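Local coordinates for lactococcal prophage ps3 protein 05 (Staphylococcus epidermidis ATCC 12228, PDB 3G8W) that is a probable acetyltransferase of the GNAT family, expected to transfer an acetyl group from acetyl-CoA to an acceptor, at residues L72-L86 against I106-I120. Sequence-based numbering, arbitrary orientation.
Sequences LKQMNYVGKCHKAIL and IIQYAKEQNIETLMI
Leu72 and Leu86 reach from neighbouring strands onto the same methyl of helix 96-112, CG2 of Ile106. Leu86 CD2 lies 3.7 Å from Ile106 CG2 and Leu72 CD2 3.9 Å from that same Ile106 CG2, each leucine sliding past the isoleucine in the opposite direction. In Leu72, chi1 (-162°) together with chi2 (51°) turns the two methyls to different partners: CD2 also approaches the edge of the Tyr109 ring at CD1, near the ring plane, while CD1 meets CD2 of Leu118, the two leucines crossing at about a right angle. The same Leu118 methyl touches Ala84 CB, which also packs on Ile115 CG2.

Ile115 also packs against Gln74. The extended glutamine lies obliquely over CG1 and CD1 of the isoleucine, its CD 3.5 Å from Ile115 CD1, and Gln74 NE2 donates to Cys81 O at 2.7 Å. That bond lies in the amide plane and uses a carbonyl lone pair, which should help to hold the amide's rotation.

Strands 83-91 and 117-123 run parallel. His82 O opens the ladder by accepting from both Glu116 N and Thr117 N, the latter at 3.1 Å; Ala84 N makes a weak bond to Thr117 O, Ala84 O receives Met119 N at 2.9 Å, and Met119 O receives Leu86 N at 2.8 Å. On the sheet face away from the helix, Lys83 and Thr117 lie side by side, and Ile85 CD1 crosses Met119 CB obliquely at 3.9 Å. In the second subunit, Lys83 NZ meets Glu144 (salt bridge) and Ala147 O, and Glu116 meets Lys149 (salt bridge) and Tyr154 OH.

The contact thus belongs to the beta-alpha-beta crossover of the GNAT fold. Helix 96-112, ended by a Schellman motif at Asn114, packs against strand 65-74 and against Phe58 of strand 55-62, while strand 117-123 lies between strands 83-91 and 153-163.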
loop_
_atom_site.group_PDB
_atom_site.type_symbol
_atom_site.label_atom_id
_atom_site.label_comp_id
_atom_site.label_asym_id
_atom_site.label_seq_id
_atom_site.Cartn_x
_atom_site.Cartn_y
_atom_site.Cartn_z
ATOM N N LEU B 72 -1.482 9.202 -9.475
ATOM C CA LEU B 72 -0.283 9.091 -8.661
ATOM C C LEU B 72 -0.668 9.079 -7.192
ATOM O O LEU B 72 -1.257 10.051 -6.670
ATOM C CB LEU B 72 0.700 10.227 -8.958
ATOM C CG LEU B 72 2.121 9.940 -8.475
ATOM C CD1 LEU B 72 2.609 8.578 -8.965
ATOM C CD2 LEU B 72 3.074 11.043 -8.909
ATOM N N LYS B 73 -0.353 7.971 -6.536
ATOM C CA LYS B 73 -0.630 7.826 -5.110
ATOM C C LYS B 73 0.697 7.727 -4.390
ATOM O O LYS B 73 1.388 6.721 -4.466
ATOM C CB LYS B 73 -1.519 6.599 -4.840
ATOM C CG LYS B 73 -2.245 6.608 -3.500
ATOM C CD LYS B 73 -1.381 6.121 -2.311
ATOM C CE LYS B 73 -2.000 6.600 -0.952
ATOM N NZ LYS B 73 -1.135 6.409 0.281
ATOM N N GLN B 74 1.081 8.807 -3.740
ATOM C CA GLN B 74 2.299 8.831 -2.959
ATOM C C GLN B 74 1.987 8.242 -1.576
ATOM O O GLN B 74 0.873 8.366 -1.086
ATOM C CB GLN B 74 2.817 10.255 -2.872
ATOM C CG GLN B 74 4.195 10.366 -2.323
ATOM C CD GLN B 74 4.603 11.794 -2.080
ATOM O OE1 GLN B 74 3.859 12.731 -2.381
ATOM N NE2 GLN B 74 5.789 11.977 -1.535
HETATM N N MSE B 75 2.947 7.573 -0.957
HETATM C CA MSE B 75 2.635 6.817 0.245
HETATM C C MSE B 75 2.814 7.750 1.374
HETATM O O MSE B 75 3.938 7.913 1.833
HETATM C CB MSE B 75 3.625 5.676 0.464
HETATM C CG MSE B 75 4.178 5.078 -0.771
HETATM SE SE MSE B 75 3.408 3.346 -0.907
HETATM C CE MSE B 75 4.718 2.238 0.040
ATOM N N ASN B 76 1.754 8.399 1.842
ATOM C CA ASN B 76 1.990 9.190 3.031
ATOM C C ASN B 76 1.806 8.340 4.305
ATOM O O ASN B 76 0.715 8.181 4.850
ATOM C CB ASN B 76 1.415 10.612 2.964
ATOM C CG ASN B 76 0.148 10.784 3.739
ATOM O OD1 ASN B 76 -0.906 10.286 3.352
ATOM N ND2 ASN B 76 0.232 11.512 4.835
ATOM N N TYR B 77 2.934 7.708 4.650
ATOM C CA TYR B 77 3.127 6.774 5.762
ATOM C C TYR B 77 4.560 6.979 6.241
ATOM O O TYR B 77 5.428 7.324 5.446
ATOM C CB TYR B 77 2.979 5.335 5.295
ATOM C CG TYR B 77 1.640 4.973 4.702
ATOM C CD1 TYR B 77 0.516 4.829 5.512
ATOM C CD2 TYR B 77 1.508 4.729 3.329
ATOM C CE1 TYR B 77 -0.711 4.476 4.994
ATOM C CE2 TYR B 77 0.268 4.354 2.769
ATOM C CZ TYR B 77 -0.843 4.240 3.626
ATOM O OH TYR B 77 -2.083 3.897 3.118
ATOM N N VAL B 78 4.803 6.809 7.537
ATOM C CA VAL B 78 6.130 7.027 8.112
ATOM C C VAL B 78 7.240 6.274 7.350
ATOM O O VAL B 78 7.165 5.056 7.161
ATOM C CB VAL B 78 6.140 6.619 9.570
ATOM C CG1 VAL B 78 7.542 6.741 10.146
ATOM C CG2 VAL B 78 5.184 7.500 10.338
ATOM N N GLY B 79 8.241 7.028 6.892
ATOM C CA GLY B 79 9.390 6.504 6.151
ATOM C C GLY B 79 9.149 6.033 4.729
ATOM O O GLY B 79 9.980 5.328 4.159
ATOM N N LYS B 80 8.013 6.393 4.151
ATOM C CA LYS B 80 7.639 5.856 2.853
ATOM C C LYS B 80 7.312 6.904 1.783
ATOM O O LYS B 80 6.926 6.558 0.653
ATOM C CB LYS B 80 6.542 4.813 3.025
ATOM C CG LYS B 80 7.091 3.673 3.842
ATOM C CD LYS B 80 6.371 2.375 3.697
ATOM C CE LYS B 80 7.321 1.187 3.937
ATOM N NZ LYS B 80 7.861 1.217 5.337
ATOM N N CYS B 81 7.549 8.173 2.119
ATOM C CA CYS B 81 7.242 9.305 1.242
ATOM C C CYS B 81 8.088 9.435 0.019
ATOM O O CYS B 81 7.732 10.183 -0.881
ATOM C CB CYS B 81 7.354 10.611 1.994
ATOM S SG CYS B 81 5.909 10.851 2.946
ATOM N N HIS B 82 9.206 8.723 -0.033
ATOM C CA HIS B 82 10.023 8.781 -1.227
ATOM C C HIS B 82 9.437 7.909 -2.339
ATOM O O HIS B 82 9.972 7.869 -3.422
ATOM C CB HIS B 82 11.449 8.385 -0.901
ATOM C CG HIS B 82 11.566 6.976 -0.452
ATOM N ND1 HIS B 82 10.961 6.519 0.696
ATOM C CD2 HIS B 82 12.152 5.900 -1.024
ATOM C CE1 HIS B 82 11.202 5.229 0.833
ATOM N NE2 HIS B 82 11.919 4.827 -0.199
ATOM N N LYS B 83 8.331 7.223 -2.082
ATOM C CA LYS B 83 7.781 6.248 -3.054
ATOM C C LYS B 83 6.361 6.540 -3.463
ATOM O O LYS B 83 5.618 7.204 -2.738
ATOM C CB LYS B 83 7.762 4.851 -2.461
ATOM C CG LYS B 83 9.068 4.206 -2.331
ATOM C CD LYS B 83 9.115 3.464 -1.046
ATOM C CE LYS B 83 8.118 2.317 -0.978
ATOM N NZ LYS B 83 8.316 1.435 0.235
ATOM N N ALA B 84 5.956 6.008 -4.605
ATOM C CA ALA B 84 4.600 6.262 -5.068
ATOM C C ALA B 84 4.160 5.204 -6.034
ATOM O O ALA B 84 4.988 4.598 -6.686
ATOM C CB ALA B 84 4.491 7.675 -5.715
ATOM N N ILE B 85 2.853 5.012 -6.124
ATOM C CA ILE B 85 2.270 4.001 -6.975
ATOM C C ILE B 85 1.526 4.713 -8.067
ATOM O O ILE B 85 0.848 5.712 -7.802
ATOM C CB ILE B 85 1.195 3.194 -6.218
ATOM C CG1 ILE B 85 1.734 2.601 -4.910
ATOM C CG2 ILE B 85 0.701 2.075 -7.068
ATOM C CD1 ILE B 85 2.930 1.689 -5.074
ATOM N N LEU B 86 1.651 4.196 -9.288
ATOM C CA LEU B 86 0.843 4.617 -10.431
ATOM C C LEU B 86 -0.316 3.656 -10.587
ATOM O O LEU B 86 -0.120 2.455 -10.597
ATOM C CB LEU B 86 1.688 4.578 -11.684
ATOM C CG LEU B 86 2.705 5.678 -11.892
ATOM C CD1 LEU B 86 3.562 5.339 -13.047
ATOM C CD2 LEU B 86 1.951 6.951 -12.220
ATOM N N ILE B 106 3.870 12.789 -15.558
ATOM C CA ILE B 106 3.725 12.288 -14.203
ATOM C C ILE B 106 5.091 12.011 -13.606
ATOM O O ILE B 106 5.294 12.231 -12.425
ATOM C CB ILE B 106 2.792 11.066 -14.112
ATOM C CG1 ILE B 106 1.358 11.453 -14.523
ATOM C CG2 ILE B 106 2.824 10.488 -12.711
ATOM C CD1 ILE B 106 0.340 10.316 -14.370
ATOM N N ILE B 107 6.035 11.572 -14.426
ATOM C CA ILE B 107 7.388 11.376 -13.928
ATOM C C ILE B 107 8.009 12.709 -13.522
ATOM O O ILE B 107 8.596 12.821 -12.438
ATOM C CB ILE B 107 8.281 10.615 -14.917
ATOM C CG1 ILE B 107 7.791 9.167 -15.043
ATOM C CG2 ILE B 107 9.708 10.609 -14.426
ATOM C CD1 ILE B 107 8.558 8.337 -16.045
ATOM N N GLN B 108 7.842 13.728 -14.361
ATOM C CA GLN B 108 8.425 15.024 -14.062
ATOM C C GLN B 108 7.873 15.592 -12.763
ATOM O O GLN B 108 8.615 16.185 -11.982
ATOM C CB GLN B 108 8.235 16.014 -15.211
ATOM C CG GLN B 108 9.255 17.177 -15.206
ATOM C CD GLN B 108 10.714 16.687 -15.226
ATOM O OE1 GLN B 108 11.010 15.568 -15.669
ATOM N NE2 GLN B 108 11.625 17.524 -14.743
ATOM N N TYR B 109 6.577 15.402 -12.542
ATOM C CA TYR B 109 5.935 15.833 -11.319
ATOM C C TYR B 109 6.518 15.097 -10.097
ATOM O O TYR B 109 6.796 15.721 -9.053
ATOM C CB TYR B 109 4.437 15.591 -11.409
ATOM C CG TYR B 109 3.723 15.889 -10.113
ATOM C CD1 TYR B 109 3.453 14.870 -9.183
ATOM C CD2 TYR B 109 3.332 17.206 -9.795
ATOM C CE1 TYR B 109 2.795 15.152 -7.987
ATOM C CE2 TYR B 109 2.679 17.499 -8.605
ATOM C CZ TYR B 109 2.410 16.474 -7.713
ATOM O OH TYR B 109 1.762 16.775 -6.543
ATOM N N ALA B 110 6.689 13.773 -10.239
ATOM C CA ALA B 110 7.251 12.926 -9.181
ATOM C C ALA B 110 8.588 13.490 -8.720
ATOM O O ALA B 110 8.745 13.801 -7.531
ATOM C CB ALA B 110 7.409 11.482 -9.641
ATOM N N LYS B 111 9.528 13.626 -9.667
ATOM C CA LYS B 111 10.837 14.222 -9.407
ATOM C C LYS B 111 10.682 15.501 -8.597
ATOM O O LYS B 111 11.391 15.704 -7.620
ATOM C CB LYS B 111 11.569 14.561 -10.712
ATOM C CG LYS B 111 12.003 13.390 -11.589
ATOM C CD LYS B 111 13.285 13.727 -12.371
ATOM C CE LYS B 111 14.463 13.968 -11.388
ATOM N NZ LYS B 111 15.766 14.385 -12.009
ATOM N N GLU B 112 9.740 16.353 -9.005
ATOM C CA GLU B 112 9.572 17.682 -8.417
ATOM C C GLU B 112 8.947 17.622 -7.022
ATOM O O GLU B 112 8.953 18.595 -6.287
ATOM C CB GLU B 112 8.779 18.612 -9.366
ATOM C CG GLU B 112 9.476 18.900 -10.721
ATOM C CD GLU B 112 8.557 19.521 -11.791
ATOM O OE1 GLU B 112 8.120 20.670 -11.628
ATOM O OE2 GLU B 112 8.292 18.869 -12.823
ATOM N N GLN B 113 8.424 16.469 -6.649
ATOM C CA GLN B 113 7.961 16.260 -5.289
ATOM C C GLN B 113 8.968 15.461 -4.501
ATOM O O GLN B 113 8.667 15.011 -3.398
ATOM C CB GLN B 113 6.645 15.492 -5.289
ATOM C CG GLN B 113 5.545 16.135 -6.095
ATOM C CD GLN B 113 5.185 17.500 -5.573
ATOM O OE1 GLN B 113 4.967 17.685 -4.368
ATOM N NE2 GLN B 113 5.115 18.470 -6.474
ATOM N N ASN B 114 10.153 15.265 -5.072
ATOM C CA ASN B 114 11.188 14.411 -4.475
ATOM C C ASN B 114 10.805 12.927 -4.281
ATOM O O ASN B 114 11.425 12.213 -3.493
ATOM C CB ASN B 114 11.677 15.006 -3.157
ATOM C CG ASN B 114 12.117 16.436 -3.301
ATOM O OD1 ASN B 114 12.857 16.782 -4.226
ATOM N ND2 ASN B 114 11.649 17.287 -2.392
ATOM N N ILE B 115 9.789 12.469 -4.999
ATOM C CA ILE B 115 9.492 11.054 -5.039
ATOM C C ILE B 115 10.624 10.327 -5.768
ATOM O O ILE B 115 10.896 10.588 -6.929
ATOM C CB ILE B 115 8.101 10.797 -5.671
ATOM C CG1 ILE B 115 7.010 11.407 -4.759
ATOM C CG2 ILE B 115 7.888 9.289 -5.961
ATOM C CD1 ILE B 115 5.673 11.796 -5.449
ATOM N N GLU B 116 11.297 9.441 -5.054
ATOM C CA GLU B 116 12.456 8.747 -5.577
ATOM C C GLU B 116 12.150 7.553 -6.446
ATOM O O GLU B 116 12.906 7.245 -7.368
ATOM C CB GLU B 116 13.341 8.305 -4.431
ATOM C CG GLU B 116 14.592 9.088 -4.332
ATOM C CD GLU B 116 14.926 9.417 -2.923
ATOM O OE1 GLU B 116 15.320 8.500 -2.174
ATOM O OE2 GLU B 116 14.785 10.599 -2.554
ATOM N N THR B 117 11.074 6.838 -6.145
ATOM C CA THR B 117 10.781 5.682 -6.944
ATOM C C THR B 117 9.284 5.515 -7.258
ATOM O O THR B 117 8.425 5.847 -6.437
ATOM C CB THR B 117 11.437 4.390 -6.357
ATOM O OG1 THR B 117 10.562 3.740 -5.441
ATOM C CG2 THR B 117 12.800 4.662 -5.691
ATOM N N LEU B 118 8.987 5.017 -8.461
ATOM C CA LEU B 118 7.615 4.742 -8.879
ATOM C C LEU B 118 7.409 3.253 -9.055
ATOM O O LEU B 118 8.289 2.561 -9.594
ATOM C CB LEU B 118 7.274 5.450 -10.183
ATOM C CG LEU B 118 7.314 6.980 -10.128
ATOM C CD1 LEU B 118 7.022 7.591 -11.503
ATOM C CD2 LEU B 118 6.370 7.546 -9.085
HETATM N N MSE B 119 6.255 2.774 -8.587
HETATM C CA MSE B 119 5.829 1.414 -8.799
HETATM C C MSE B 119 4.447 1.323 -9.447
HETATM O O MSE B 119 3.567 2.163 -9.237
HETATM C CB MSE B 119 5.813 0.646 -7.487
HETATM C CG MSE B 119 7.141 0.097 -7.035
HETATM SE SE MSE B 119 7.137 0.069 -5.089
HETATM C CE MSE B 119 6.093 -1.493 -4.680
ATOM N N ILE B 120 4.258 0.266 -10.217
ATOM C CA ILE B 120 2.972 -0.057 -10.798
ATOM C C ILE B 120 2.806 -1.564 -10.757
ATOM O O ILE B 120 3.757 -2.310 -10.981
ATOM C CB ILE B 120 2.814 0.524 -12.241
ATOM C CG1 ILE B 120 1.391 0.337 -12.753
ATOM C CG2 ILE B 120 3.904 0.024 -13.229
ATOM C CD1 ILE B 120 0.961 1.493 -13.678
#